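Local structure of acetyl xylan esterase (Metagenome, 6XYC) at residues His25-Ile29 with Ala55-Ala59; Tyr30-Glu34 with Leu68-Val74; Ser82-Trp87 with Val192-Lys196; Ile98-Asn104 with Tyr155-His161; Val166-Gly170 with His262-Phe267. The protein hydrolyses both acetyl and feruloyl esters of xylan, as a bifunctional carbohydrate esterase with an alpha/beta-hydrolase fold. One frame throughout, in Å; residues are numbered along the deposited sequence.

Contact 1 (His25-Ile29 with Ala55-Ala59); sequences HNLDI and AKAMA
A buried charge needs a partner, and here a strand and the first turn of a helix provide one for each other. Asn26-Ile29 run as extended beta strand, while Ala55, in the N-cap position, opens a helix whose first turn is tied by Met58 N to Ala55 O at 2.9 Å. The nearest CA atoms are those of Leu27 and Lys56, 7.0 Å apart, a gap that the lysine side chain spans. Asn26 (chi1 m) turns sideways and lays its CB 3.8 Å from Lys56 CE. Leu27, in the p,p rotamer, points away from the helix, but its CA lies 3.8 Å from Lys56 CD. Asp28 (chi1 m) points toward the helix and forms the salt bridge: Lys56, in a p,t,t,p rotamer, curls so that NZ sits 2.7 Å from Asp28 OD1 and makes a weak hydrogen bond of 3.0 Å to Asp28 OD2. Both charges have further polar partners on the adjoining strand 8-16, Asp28 OD1 receiving Asn14 N and Lys56 NZ reaching Asn14 OD1. Lys56 O also holds Ser76 OG of strand 73-77, the other neighbour of strand 26-32. An ion pair thus pins the start of helix 56-69 to strand 26-32. That helix is the connection of the beta-alpha-beta crossover from strand 39-45 to strand 73-77 in the central sheet of the alpha/beta-hydrolase fold.

Contact 2 (Tyr30-Glu34 with Leu68-Val74); sequences YLPKE and LKAGFAV
Tyr30, Pro32 and Leu68 carry most of this contact, in which a strand end meets a helix-to-strand turn. Tyr30 pairs with Val74 as an antiparallel hydrogen-bonded pair, CA atoms 5.2 Å apart: Tyr30 N to Val74 O is 2.8 Å and Val74 N to Tyr30 O 2.9 Å, both nearly straight. Tyr30 (chi1 m) and Val74 (chi1 t) project from the same face, where Leu68 CD2 lies 3.9 Å from Tyr30 CB. Leu68, in the m,t rotamer, also places CD2 4.2 Å from Pro32 CD. Pro32 wedges against the turn, its CB 3.4 Å from Leu68 O and its CG 3.3 Å from Phe72 O. That turn is a Schellman motif closing the helix: Gly71, at phi 100°, leaves helical geometry after Gly71 N bonds Leu68 O at 2.9 Å, and such angles by themselves call for glycine. On the other side of the strand pair, Leu31 CD2 meets Ala73 CB at 3.7 Å. Strand 26-32 is flanked by strands 8-16 and 73-77, and strand 73-77 in turn pairs in parallel with strand 39-45. Helix 56-69 leads through the turn into strand 73-77, while helix 269-284 packs on Phe72.

Contact 3 (Ser82-Trp87 with Val192-Lys196); sequences SMEAIW and VLIGK
A helix end leaves carbonyls without helical partners, and a neighbouring loop can use them. Here Val192-Leu193 are the last residues of a helix, Ile194 is the first to leave its geometry, and Ser82-Trp87 form an irregular loop alongside. The nearest CA atoms are those of Ser82 and Leu193, 5.0 Å apart. One direct hydrogen bond joins the backbones, Trp87 N to Leu193 O at 2.9 Å and 172°. One water adds a bridge: it donates to Ser82 O and to Val192 O, each at 2.8 Å, and accepts from Lys196 NZ at 3.2 Å. Apolar contacts fill in round these bonds. Trp87 (chi1 t) sets CE3 3.9 Å from CD1 of Leu193, a t,p rotamer, while Met83 CG lies 4.1 Å from Val192 CG1. Ile86 (chi1 p) directs CG2 to Gly195 CA at 3.6 Å; Gly195, at phi 94°, has angles that call for glycine. Apart from these pairs, the hydroxyl Ser82 OG makes a van der Waals approach of 3.3 Å to Val192 CG1. Trp87 NE1 bonds Leu208 O, and its ring meets Phe129 of helix 122-131 edge-to-face. The loop lies between strand 73-77 and helix 89-103, abutting helix 189-193, which carries the ligand-pocket residue Glu190.

Contact 4 (Ile98-Asn104 with Tyr155-His161); sequences IRYVRSN and YLSTGSH
In this alpha/beta hydrolase the C-terminal turns of helix 89-103 are flanked on one side by the loop that precedes strand 164-168, and arginines do most of the fastening. The helix runs through Ser103, and within the loop a type I beta turn runs from Tyr155 to Thr158, closed by Thr158 N to Tyr155 O at 2.9 Å. The nearest CA atoms are those of Arg99 and Ser160, 5.1 Å apart. Arg102 (t,t,m) satisfies two loop carbonyls: NH1 donates to both Gly159 O and His161 O at 2.9 Å, and NH2 also reaches His161 O at 2.9 Å. Its guanidinium lies flat on the His161 ring, centres 4.0 Å apart and planes at 11°, while His161 NE2 is held by Asp163. Arg99 (m,t,m) is satisfied differently. NH1 makes a salt bridge with Glu149, which also bonds Ser160 OG; NH2 bonds Leu152 O; and NE, at 3.1 Å, shares a water with Tyr155 N, which lies 3.0 Å from it. Thr158 CG2 packs on Arg102 CG at 3.6 Å. The edge of Tyr100 (chi1 t) addresses the face of Tyr155 in an offset edge-to-face pair, centroids 5.5 Å apart, with Tyr100 OH bonded to Tyr108. Asn104 ND2 donates to Tyr100 O at 2.9 Å and sits over the face of Tyr155, 3.4 Å from Tyr155 CZ.

Contact 5 (Val166-Gly170 with His262-Phe267); sequences VDWFG and HGPGCF. With AES (4-(2-aminoethyl)benzenesulfonyl fluoride), chain B.
Phe169 is a non-glycine residue in left-handed backbone conformation (phi 36°, psi 55°), just where strand 164-168 ends, and this twist with chi1 p presents its ring to the facing loop. No hydrogen bond crosses between the segments; aromatic rings do the work. The CA atoms of Phe169 and His262 are the nearest, 7.2 Å apart. Phe169 CD2 lies 3.3 Å from His262 CE1, the two rings oblique at 50° with centroids 4.6 Å apart. This histidine belongs to a probable Ser121-His262-Asp230 catalytic triad of the alpha/beta-hydrolase kind, with Ser121 on the nucleophile elbow: His262 ND1 bonds Asp230, and His262 NE2 donates to O2S of the bound AES at 2.8 Å. Farther along, Phe169 CZ is 3.8 Å from Phe267 CZ and Phe169 CE1 is 4.3 Å from Cys266 CB. Phe267 (chi1 m) turns its edge to the face of Trp168 (chi1 m), centroids 5.2 Å apart and planes at 79°, completing the aromatic cluster. The loop itself is folded by Gly263 (phi 124°, psi -60°), whose O accepts Cys266 N at 2.9 Å and Phe267 N at 3.1 Å. Trp168 CZ3 approaches Cys266 O to 3.4 Å.

How the contacts relate
Contacts 1, 2 and 5 are buried and all reach the central sheet; contacts 3 and 4 are partly buried and join loops to helix ends. Contacts 1 and 2 share strand 26-32 and helix 56-69, one fixing the start of the helix by charge, the other meeting its end by apolar fit and pairing the strand that follows. Contact 4 touches contact 1 where Tyr100 meets Leu27, bringing helix 89-103 against the strand. Contact 1 buries its salt bridge; contacts 3 and 4 each include a water bridge, and contact 4 adds arginine bonds. Contact 5 relies on an aromatic cluster, of which His262 reaches the ligand. Contacts 2 and 3 lie farthest apart, centres about 34 Å from each other.

Contact 1 (His25-Ile29 with Ala55-Ala59)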
# COMPACT_ATOMS: atom_id res chain seq x y z
N HIS A 25 -4.08 14.73 -1.88
CA HIS A 25 -2.65 14.69 -1.61
C HIS A 25 -2.35 15.10 -0.18
O HIS A 25 -1.29 15.69 0.09
CB HIS A 25 -1.89 15.58 -2.60
CG HIS A 25 -1.79 14.99 -3.97
ND1 HIS A 25 -1.69 15.77 -5.10
CD2 HIS A 25 -1.76 13.70 -4.40
CE1 HIS A 25 -1.61 14.99 -6.17
NE2 HIS A 25 -1.65 13.73 -5.76
N ASN A 26 -3.26 14.82 0.74
CA ASN A 26 -3.04 15.03 2.16
C ASN A 26 -2.70 13.72 2.86
O ASN A 26 -3.03 12.64 2.39
CB ASN A 26 -4.27 15.65 2.82
CG ASN A 26 -4.46 17.11 2.47
OD1 ASN A 26 -3.57 17.75 1.91
ND2 ASN A 26 -5.63 17.65 2.81
N LEU A 27 -2.04 13.85 4.01
CA LEU A 27 -1.78 12.70 4.86
C LEU A 27 -1.91 13.12 6.32
O LEU A 27 -1.92 14.31 6.64
CB LEU A 27 -0.39 12.10 4.60
CG LEU A 27 0.82 13.04 4.57
CD1 LEU A 27 1.28 13.38 5.96
CD2 LEU A 27 1.93 12.36 3.76
N ASP A 28 -2.03 12.13 7.19
CA ASP A 28 -2.05 12.33 8.64
C ASP A 28 -0.86 11.61 9.25
O ASP A 28 -0.50 10.51 8.81
CB ASP A 28 -3.35 11.82 9.25
CG ASP A 28 -4.58 12.42 8.61
OD1 ASP A 28 -4.51 13.58 8.14
OD2 ASP A 28 -5.61 11.72 8.57
N ILE A 29 -0.24 12.22 10.25
CA ILE A 29 0.93 11.64 10.92
C ILE A 29 0.63 11.53 12.41
O ILE A 29 0.21 12.50 13.03
CB ILE A 29 2.19 12.50 10.69
CG1 ILE A 29 2.51 12.61 9.20
CG2 ILE A 29 3.37 11.89 11.43
CD1 ILE A 29 3.62 13.59 8.88
N ALA A 55 -10.05 8.94 2.40
CA ALA A 55 -10.41 7.98 3.42
C ALA A 55 -9.26 7.65 4.36
O ALA A 55 -9.29 6.61 5.04
CB ALA A 55 -10.92 6.69 2.77
N LYS A 56 -8.25 8.52 4.45
CA LYS A 56 -7.08 8.21 5.27
C LYS A 56 -7.46 7.98 6.73
O LYS A 56 -6.81 7.18 7.42
CB LYS A 56 -6.05 9.33 5.17
CG LYS A 56 -6.58 10.74 5.42
CD LYS A 56 -5.46 11.77 5.27
CE LYS A 56 -6.00 13.18 5.20
NZ LYS A 56 -6.69 13.59 6.48
N ALA A 57 -8.51 8.64 7.22
CA ALA A 57 -8.93 8.43 8.60
C ALA A 57 -9.48 7.02 8.81
O ALA A 57 -9.37 6.47 9.91
CB ALA A 57 -9.97 9.47 9.00
N MET A 58 -10.09 6.44 7.78
CA MET A 58 -10.60 5.08 7.92
C MET A 58 -9.46 4.08 8.10
O MET A 58 -9.57 3.15 8.91
CB MET A 58 -11.44 4.71 6.69
CG MET A 58 -12.90 5.15 6.81
SD MET A 58 -13.82 5.00 5.27
CE MET A 58 -15.50 5.08 5.90
N ALA A 59 -8.37 4.25 7.34
CA ALA A 59 -7.21 3.37 7.50
C ALA A 59 -6.64 3.49 8.91
O ALA A 59 -6.35 2.49 9.56
CB ALA A 59 -6.15 3.71 6.45

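Contact 2 (Tyr30-Glu34 with Leu68-Val74)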
# COMPACT_ATOMS: atom_id res chain seq x y z
N TYR A 30 0.86 10.34 12.97
CA TYR A 30 0.67 10.08 14.39
C TYR A 30 1.94 9.48 14.97
O TYR A 30 2.53 8.59 14.37
CB TYR A 30 -0.50 9.12 14.64
CG TYR A 30 -1.83 9.57 14.07
CD1 TYR A 30 -2.69 10.34 14.82
CD2 TYR A 30 -2.21 9.20 12.79
CE1 TYR A 30 -3.91 10.75 14.31
CE2 TYR A 30 -3.43 9.60 12.27
CZ TYR A 30 -4.27 10.38 13.04
OH TYR A 30 -5.49 10.79 12.53
N LEU A 31 2.37 9.98 16.15
CA LEU A 31 3.50 9.40 16.86
C LEU A 31 3.02 8.66 18.11
O LEU A 31 2.06 9.09 18.75
CB LEU A 31 4.51 10.48 17.27
CG LEU A 31 4.95 11.46 16.18
CD1 LEU A 31 5.90 12.50 16.75
CD2 LEU A 31 5.58 10.72 15.01
N PRO A 32 3.67 7.55 18.48
CA PRO A 32 3.14 6.73 19.57
C PRO A 32 3.04 7.48 20.89
O PRO A 32 3.78 8.43 21.16
CB PRO A 32 4.13 5.57 19.67
CG PRO A 32 4.80 5.51 18.33
CD PRO A 32 4.84 6.93 17.83
N LYS A 33 2.10 7.04 21.73
CA LYS A 33 1.96 7.59 23.07
C LYS A 33 3.27 7.46 23.84
O LYS A 33 3.75 8.42 24.45
CB LYS A 33 0.83 6.89 23.81
CG LYS A 33 0.65 7.33 25.26
CD LYS A 33 -0.14 8.64 25.40
CE LYS A 33 -1.36 8.71 24.49
NZ LYS A 33 -1.76 10.11 24.17
N GLU A 34 3.81 6.25 23.88
CA GLU A 34 5.13 5.99 24.44
C GLU A 34 6.16 6.89 23.78
O GLU A 34 6.61 6.60 22.67
CB GLU A 34 5.50 4.51 24.25
CG GLU A 34 5.12 3.94 22.88
CD GLU A 34 4.69 2.48 22.93
OE1 GLU A 34 5.05 1.71 22.03
OE2 GLU A 34 3.97 2.10 23.88
N LEU A 68 0.86 1.93 16.35
CA LEU A 68 1.32 2.90 17.34
C LEU A 68 1.74 2.21 18.63
O LEU A 68 2.79 2.53 19.21
CB LEU A 68 0.22 3.93 17.61
CG LEU A 68 -0.04 4.89 16.45
CD1 LEU A 68 -1.40 5.55 16.57
CD2 LEU A 68 1.07 5.93 16.35
N LYS A 69 0.94 1.25 19.10
CA LYS A 69 1.28 0.52 20.32
C LYS A 69 2.58 -0.26 20.16
O LYS A 69 3.29 -0.49 21.15
CB LYS A 69 0.14 -0.42 20.70
CG LYS A 69 -1.10 0.27 21.23
CD LYS A 69 -2.34 -0.11 20.42
CE LYS A 69 -3.19 -1.17 21.12
NZ LYS A 69 -4.10 -1.85 20.17
N ALA A 70 2.90 -0.68 18.94
CA ALA A 70 4.16 -1.37 18.66
C ALA A 70 5.35 -0.42 18.60
O ALA A 70 6.49 -0.89 18.52
CB ALA A 70 4.06 -2.14 17.34
N GLY A 71 5.11 0.89 18.63
CA GLY A 71 6.18 1.87 18.66
C GLY A 71 6.51 2.52 17.35
O GLY A 71 7.57 3.14 17.24
N PHE A 72 5.64 2.41 16.35
CA PHE A 72 5.88 3.01 15.04
C PHE A 72 5.10 4.31 14.90
O PHE A 72 3.97 4.42 15.38
CB PHE A 72 5.48 2.06 13.91
CG PHE A 72 6.33 0.83 13.83
CD1 PHE A 72 5.95 -0.33 14.46
CD2 PHE A 72 7.51 0.84 13.09
CE1 PHE A 72 6.74 -1.47 14.38
CE2 PHE A 72 8.30 -0.29 13.01
CZ PHE A 72 7.91 -1.45 13.65
N ALA A 73 5.71 5.29 14.25
CA ALA A 73 4.97 6.41 13.70
C ALA A 73 4.09 5.91 12.57
O ALA A 73 4.50 5.04 11.78
CB ALA A 73 5.91 7.50 13.20
N VAL A 74 2.87 6.44 12.48
CA VAL A 74 1.90 6.01 11.47
C VAL A 74 1.58 7.20 10.58
O VAL A 74 1.21 8.27 11.07
CB VAL A 74 0.62 5.44 12.11
CG1 VAL A 74 -0.44 5.22 11.04
CG2 VAL A 74 0.92 4.15 12.87

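Contact 3 (Ser82-Trp87 with Val192-Lys196)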
# COMPACT_ATOMS: atom_id res chain seq x y z
N SER A 82 -9.54 6.90 -8.84
CA SER A 82 -9.49 6.42 -10.21
C SER A 82 -10.44 7.19 -11.10
O SER A 82 -10.23 7.24 -12.32
CB SER A 82 -9.81 4.92 -10.27
OG SER A 82 -11.14 4.68 -9.85
N MET A 83 -11.49 7.78 -10.54
CA MET A 83 -12.46 8.52 -11.33
C MET A 83 -11.99 9.93 -11.68
O MET A 83 -12.58 10.56 -12.56
CB MET A 83 -13.80 8.59 -10.59
CG MET A 83 -14.47 7.24 -10.44
SD MET A 83 -15.94 7.34 -9.42
CE MET A 83 -15.21 7.67 -7.82
N GLU A 84 -10.94 10.44 -11.02
CA GLU A 84 -10.39 11.75 -11.34
C GLU A 84 -9.04 11.69 -12.05
O GLU A 84 -8.66 12.66 -12.70
CB GLU A 84 -10.25 12.61 -10.07
CG GLU A 84 -9.18 12.17 -9.09
CD GLU A 84 -9.19 12.99 -7.81
OE1 GLU A 84 -9.19 14.24 -7.89
OE2 GLU A 84 -9.18 12.39 -6.71
N ALA A 85 -8.33 10.57 -11.96
CA ALA A 85 -7.04 10.42 -12.61
C ALA A 85 -6.79 8.93 -12.80
O ALA A 85 -6.94 8.16 -11.85
CB ALA A 85 -5.91 11.04 -11.78
N ILE A 86 -6.40 8.52 -14.01
CA ILE A 86 -6.22 7.10 -14.26
C ILE A 86 -4.79 6.70 -13.92
O ILE A 86 -3.93 7.57 -13.69
CB ILE A 86 -6.58 6.71 -15.70
CG1 ILE A 86 -5.65 7.35 -16.72
CG2 ILE A 86 -8.03 7.08 -15.99
CD1 ILE A 86 -5.70 6.69 -18.08
N TRP A 87 -4.54 5.40 -13.84
CA TRP A 87 -3.20 4.88 -13.62
C TRP A 87 -2.21 5.56 -14.56
O TRP A 87 -2.51 5.74 -15.75
CB TRP A 87 -3.22 3.37 -13.85
CG TRP A 87 -2.03 2.59 -13.38
CD1 TRP A 87 -1.12 1.96 -14.17
CD2 TRP A 87 -1.68 2.29 -12.03
NE1 TRP A 87 -0.20 1.31 -13.39
CE2 TRP A 87 -0.52 1.49 -12.07
CE3 TRP A 87 -2.23 2.62 -10.79
CZ2 TRP A 87 0.11 1.03 -10.91
CZ3 TRP A 87 -1.60 2.17 -9.64
CH2 TRP A 87 -0.44 1.38 -9.71
N VAL A 192 -12.00 1.00 -14.48
CA VAL A 192 -11.97 2.44 -14.24
C VAL A 192 -10.54 2.91 -14.05
O VAL A 192 -10.14 3.97 -14.55
CB VAL A 192 -12.84 2.78 -13.01
CG1 VAL A 192 -12.78 4.26 -12.71
CG2 VAL A 192 -14.28 2.32 -13.24
N LEU A 193 -9.73 2.13 -13.33
CA LEU A 193 -8.35 2.51 -13.06
C LEU A 193 -7.56 2.69 -14.35
O LEU A 193 -6.67 3.54 -14.41
CB LEU A 193 -7.68 1.44 -12.19
CG LEU A 193 -6.25 1.63 -11.72
CD1 LEU A 193 -6.14 2.85 -10.81
CD2 LEU A 193 -5.77 0.38 -10.98
N ILE A 194 -7.87 1.92 -15.39
CA ILE A 194 -7.10 1.98 -16.63
C ILE A 194 -7.81 2.83 -17.69
O ILE A 194 -7.49 2.72 -18.87
CB ILE A 194 -6.78 0.57 -17.17
CG1 ILE A 194 -8.05 -0.22 -17.51
CG2 ILE A 194 -5.94 -0.21 -16.17
CD1 ILE A 194 -7.78 -1.52 -18.23
N GLY A 195 -8.74 3.68 -17.28
CA GLY A 195 -9.42 4.56 -18.21
C GLY A 195 -10.72 4.04 -18.76
O GLY A 195 -11.09 4.41 -19.87
N LYS A 196 -11.43 3.19 -18.01
CA LYS A 196 -12.69 2.57 -18.45
C LYS A 196 -12.52 1.82 -19.78
O LYS A 196 -13.35 1.93 -20.69
CB LYS A 196 -13.80 3.62 -18.53
CG LYS A 196 -14.05 4.30 -17.20
CD LYS A 196 -15.22 5.25 -17.24
CE LYS A 196 -14.78 6.67 -16.97
NZ LYS A 196 -14.28 6.86 -15.58
O HOH W 1 -11.15 6.58 -14.89

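Contact 4 (Ile98-Asn104 with Tyr155-His161)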
# COMPACT_ATOMS: atom_id res chain seq x y z
N ILE A 98 5.77 9.03 0.09
CA ILE A 98 6.97 8.43 0.65
C ILE A 98 8.12 9.44 0.65
O ILE A 98 8.84 9.59 1.65
CB ILE A 98 7.36 7.17 -0.14
CG1 ILE A 98 6.33 6.06 0.07
CG2 ILE A 98 8.74 6.70 0.28
CD1 ILE A 98 6.38 4.98 -0.97
N ARG A 99 8.31 10.13 -0.47
CA ARG A 99 9.38 11.13 -0.56
C ARG A 99 9.18 12.24 0.46
O ARG A 99 10.14 12.73 1.06
CB ARG A 99 9.44 11.70 -1.97
CG ARG A 99 9.86 10.71 -3.05
CD ARG A 99 10.24 11.43 -4.34
NE ARG A 99 9.14 12.20 -4.92
CZ ARG A 99 8.28 11.71 -5.81
NH1 ARG A 99 8.39 10.46 -6.23
NH2 ARG A 99 7.31 12.48 -6.29
N TYR A 100 7.93 12.66 0.66
CA TYR A 100 7.65 13.71 1.63
C TYR A 100 8.02 13.27 3.04
O TYR A 100 8.63 14.03 3.80
CB TYR A 100 6.17 14.10 1.58
CG TYR A 100 5.82 15.16 2.60
CD1 TYR A 100 5.45 14.81 3.89
CD2 TYR A 100 5.88 16.50 2.27
CE1 TYR A 100 5.14 15.78 4.82
CE2 TYR A 100 5.58 17.47 3.19
CZ TYR A 100 5.20 17.11 4.47
OH TYR A 100 4.89 18.08 5.39
N VAL A 101 7.66 12.04 3.41
CA VAL A 101 7.93 11.55 4.75
C VAL A 101 9.43 11.39 4.97
O VAL A 101 9.98 11.82 5.99
CB VAL A 101 7.17 10.23 4.99
CG1 VAL A 101 7.60 9.61 6.31
CG2 VAL A 101 5.67 10.46 4.97
N ARG A 102 10.12 10.76 4.01
CA ARG A 102 11.55 10.55 4.15
C ARG A 102 12.28 11.89 4.24
O ARG A 102 13.15 12.08 5.10
CB ARG A 102 12.09 9.73 2.97
CG ARG A 102 13.60 9.53 3.00
CD ARG A 102 14.05 8.43 2.06
NE ARG A 102 13.85 7.10 2.62
CZ ARG A 102 13.02 6.19 2.12
NH1 ARG A 102 12.31 6.47 1.04
NH2 ARG A 102 12.90 5.01 2.70
N SER A 103 11.94 12.83 3.36
CA SER A 103 12.63 14.11 3.35
C SER A 103 12.38 14.89 4.63
O SER A 103 13.29 15.52 5.17
CB SER A 103 12.20 14.94 2.13
OG SER A 103 12.81 16.21 2.12
N ASN A 104 11.15 14.85 5.14
CA ASN A 104 10.74 15.66 6.28
C ASN A 104 10.76 14.89 7.60
O ASN A 104 10.19 15.36 8.59
CB ASN A 104 9.35 16.24 6.03
CG ASN A 104 9.34 17.26 4.90
OD1 ASN A 104 9.82 18.39 5.07
ND2 ASN A 104 8.81 16.88 3.74
N TYR A 155 9.99 17.21 -3.57
CA TYR A 155 11.00 16.39 -2.92
C TYR A 155 11.51 15.31 -3.86
O TYR A 155 11.86 14.20 -3.45
CB TYR A 155 10.44 15.80 -1.63
CG TYR A 155 9.90 16.88 -0.72
CD1 TYR A 155 10.74 17.58 0.14
CD2 TYR A 155 8.56 17.22 -0.73
CE1 TYR A 155 10.26 18.57 0.98
CE2 TYR A 155 8.06 18.21 0.09
CZ TYR A 155 8.92 18.88 0.95
OH TYR A 155 8.43 19.87 1.78
N LEU A 156 11.60 15.65 -5.14
CA LEU A 156 11.93 14.65 -6.16
C LEU A 156 13.32 14.06 -5.95
O LEU A 156 13.57 12.92 -6.37
CB LEU A 156 11.82 15.28 -7.55
CG LEU A 156 10.46 15.90 -7.90
CD1 LEU A 156 10.45 16.41 -9.33
CD2 LEU A 156 9.35 14.89 -7.67
N SER A 157 14.23 14.81 -5.33
CA SER A 157 15.58 14.30 -5.11
C SER A 157 15.63 13.25 -4.01
O SER A 157 16.63 12.55 -3.89
CB SER A 157 16.52 15.46 -4.76
OG SER A 157 16.36 15.85 -3.41
N THR A 158 14.57 13.12 -3.22
CA THR A 158 14.53 12.16 -2.13
C THR A 158 14.12 10.78 -2.65
O THR A 158 13.29 10.66 -3.55
CB THR A 158 13.55 12.61 -1.05
OG1 THR A 158 13.90 13.92 -0.58
CG2 THR A 158 13.55 11.65 0.12
N GLY A 159 14.70 9.74 -2.05
CA GLY A 159 14.35 8.39 -2.44
C GLY A 159 12.93 8.03 -2.02
O GLY A 159 12.42 8.49 -0.99
N SER A 160 12.31 7.16 -2.82
CA SER A 160 10.93 6.75 -2.60
C SER A 160 10.80 5.28 -2.24
O SER A 160 9.70 4.72 -2.33
CB SER A 160 10.10 7.06 -3.84
OG SER A 160 10.53 6.28 -4.95
N HIS A 161 11.89 4.65 -1.82
CA HIS A 161 11.89 3.21 -1.54
C HIS A 161 11.23 2.92 -0.20
O HIS A 161 11.20 3.76 0.71
CB HIS A 161 13.33 2.68 -1.56
CG HIS A 161 14.00 2.68 -0.22
ND1 HIS A 161 14.74 3.75 0.24
CD2 HIS A 161 14.05 1.74 0.75
CE1 HIS A 161 15.21 3.47 1.44
NE2 HIS A 161 14.80 2.25 1.78
O HOH W 2 8.07 15.06 -4.20

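Contact 5 (Val166-Gly170 with His262-Phe267)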
# COMPACT_ATOMS: atom_id res chain seq x y z
N VAL A 166 3.40 -4.99 4.12
CA VAL A 166 2.33 -5.88 4.60
C VAL A 166 1.12 -5.66 3.70
O VAL A 166 0.58 -4.55 3.63
CB VAL A 166 1.98 -5.64 6.07
CG1 VAL A 166 0.78 -6.49 6.46
CG2 VAL A 166 3.17 -5.97 6.95
N ASP A 167 0.70 -6.72 3.02
CA ASP A 167 -0.35 -6.68 2.01
C ASP A 167 -1.57 -7.38 2.58
O ASP A 167 -1.58 -8.62 2.72
CB ASP A 167 0.13 -7.32 0.72
CG ASP A 167 -0.98 -7.74 -0.20
OD1 ASP A 167 -2.10 -7.19 -0.12
OD2 ASP A 167 -0.74 -8.65 -1.03
N TRP A 168 -2.60 -6.60 2.94
CA TRP A 168 -3.86 -7.16 3.42
C TRP A 168 -4.80 -7.35 2.23
O TRP A 168 -5.33 -6.38 1.69
CB TRP A 168 -4.52 -6.26 4.46
CG TRP A 168 -3.80 -6.02 5.75
CD1 TRP A 168 -2.86 -5.07 6.00
CD2 TRP A 168 -4.00 -6.72 7.00
NE1 TRP A 168 -2.46 -5.13 7.31
CE2 TRP A 168 -3.13 -6.14 7.94
CE3 TRP A 168 -4.83 -7.78 7.40
CZ2 TRP A 168 -3.06 -6.59 9.26
CZ3 TRP A 168 -4.74 -8.22 8.71
CH2 TRP A 168 -3.87 -7.62 9.63
N PHE A 169 -5.01 -8.61 1.84
CA PHE A 169 -5.95 -9.02 0.78
C PHE A 169 -6.03 -8.03 -0.38
O PHE A 169 -7.11 -7.58 -0.78
CB PHE A 169 -7.36 -9.31 1.36
CG PHE A 169 -7.88 -8.28 2.37
CD1 PHE A 169 -7.75 -8.50 3.73
CD2 PHE A 169 -8.54 -7.13 1.95
CE1 PHE A 169 -8.23 -7.58 4.66
CE2 PHE A 169 -9.02 -6.20 2.87
CZ PHE A 169 -8.87 -6.43 4.23
N GLY A 170 -4.88 -7.72 -0.99
CA GLY A 170 -4.82 -6.81 -2.11
C GLY A 170 -5.02 -7.51 -3.44
O GLY A 170 -4.57 -8.64 -3.65
N HIS A 262 -13.37 -10.03 3.82
CA HIS A 262 -12.65 -8.87 3.30
C HIS A 262 -12.46 -7.84 4.42
O HIS A 262 -12.93 -6.70 4.36
CB HIS A 262 -13.43 -8.30 2.11
CG HIS A 262 -12.61 -7.45 1.19
ND1 HIS A 262 -11.53 -7.93 0.48
CD2 HIS A 262 -12.77 -6.16 0.81
CE1 HIS A 262 -11.02 -6.95 -0.26
NE2 HIS A 262 -11.76 -5.87 -0.08
N GLY A 263 -11.76 -8.27 5.47
CA GLY A 263 -11.61 -7.48 6.67
C GLY A 263 -12.08 -8.24 7.89
O GLY A 263 -11.33 -8.48 8.84
N PRO A 264 -13.36 -8.62 7.90
CA PRO A 264 -13.89 -9.39 9.04
C PRO A 264 -13.09 -10.66 9.27
O PRO A 264 -12.80 -11.42 8.35
CB PRO A 264 -15.33 -9.70 8.61
CG PRO A 264 -15.70 -8.54 7.71
CD PRO A 264 -14.42 -8.21 6.96
N GLY A 265 -12.74 -10.88 10.54
CA GLY A 265 -11.89 -11.98 10.95
C GLY A 265 -10.41 -11.70 10.80
O GLY A 265 -9.60 -12.28 11.52
N CYS A 266 -10.03 -10.80 9.89
CA CYS A 266 -8.64 -10.48 9.63
C CYS A 266 -8.12 -9.36 10.53
O CYS A 266 -6.96 -9.39 10.96
CB CYS A 266 -8.46 -10.06 8.17
SG CYS A 266 -9.07 -11.25 6.96
N PHE A 267 -8.96 -8.36 10.81
CA PHE A 267 -8.57 -7.23 11.65
C PHE A 267 -8.83 -7.55 13.11
O PHE A 267 -9.77 -7.06 13.74
CB PHE A 267 -9.31 -5.96 11.22
CG PHE A 267 -8.92 -5.44 9.86
CD1 PHE A 267 -7.79 -5.90 9.20
CD2 PHE A 267 -9.69 -4.47 9.24
CE1 PHE A 267 -7.45 -5.41 7.96
CE2 PHE A 267 -9.35 -3.98 8.00
CZ PHE A 267 -8.23 -4.45 7.36
C3 AES B . -12.83 -4.68 -5.31
C2 AES B . -12.37 -4.35 -4.07
C1 AES B . -11.08 -3.92 -3.93
S AES B . -10.58 -3.48 -2.33
O1S AES B . -10.15 -2.06 -2.31
O2S AES B . -11.75 -3.42 -1.46
C6 AES B . -10.24 -3.81 -4.99
C5 AES B . -10.71 -4.14 -6.25
C4 AES B . -12.01 -4.57 -6.40
C7 AES B . -12.55 -4.97 -7.82
C8 AES B . -11.65 -6.06 -8.45
N8 AES B . -12.38 -6.61 -9.54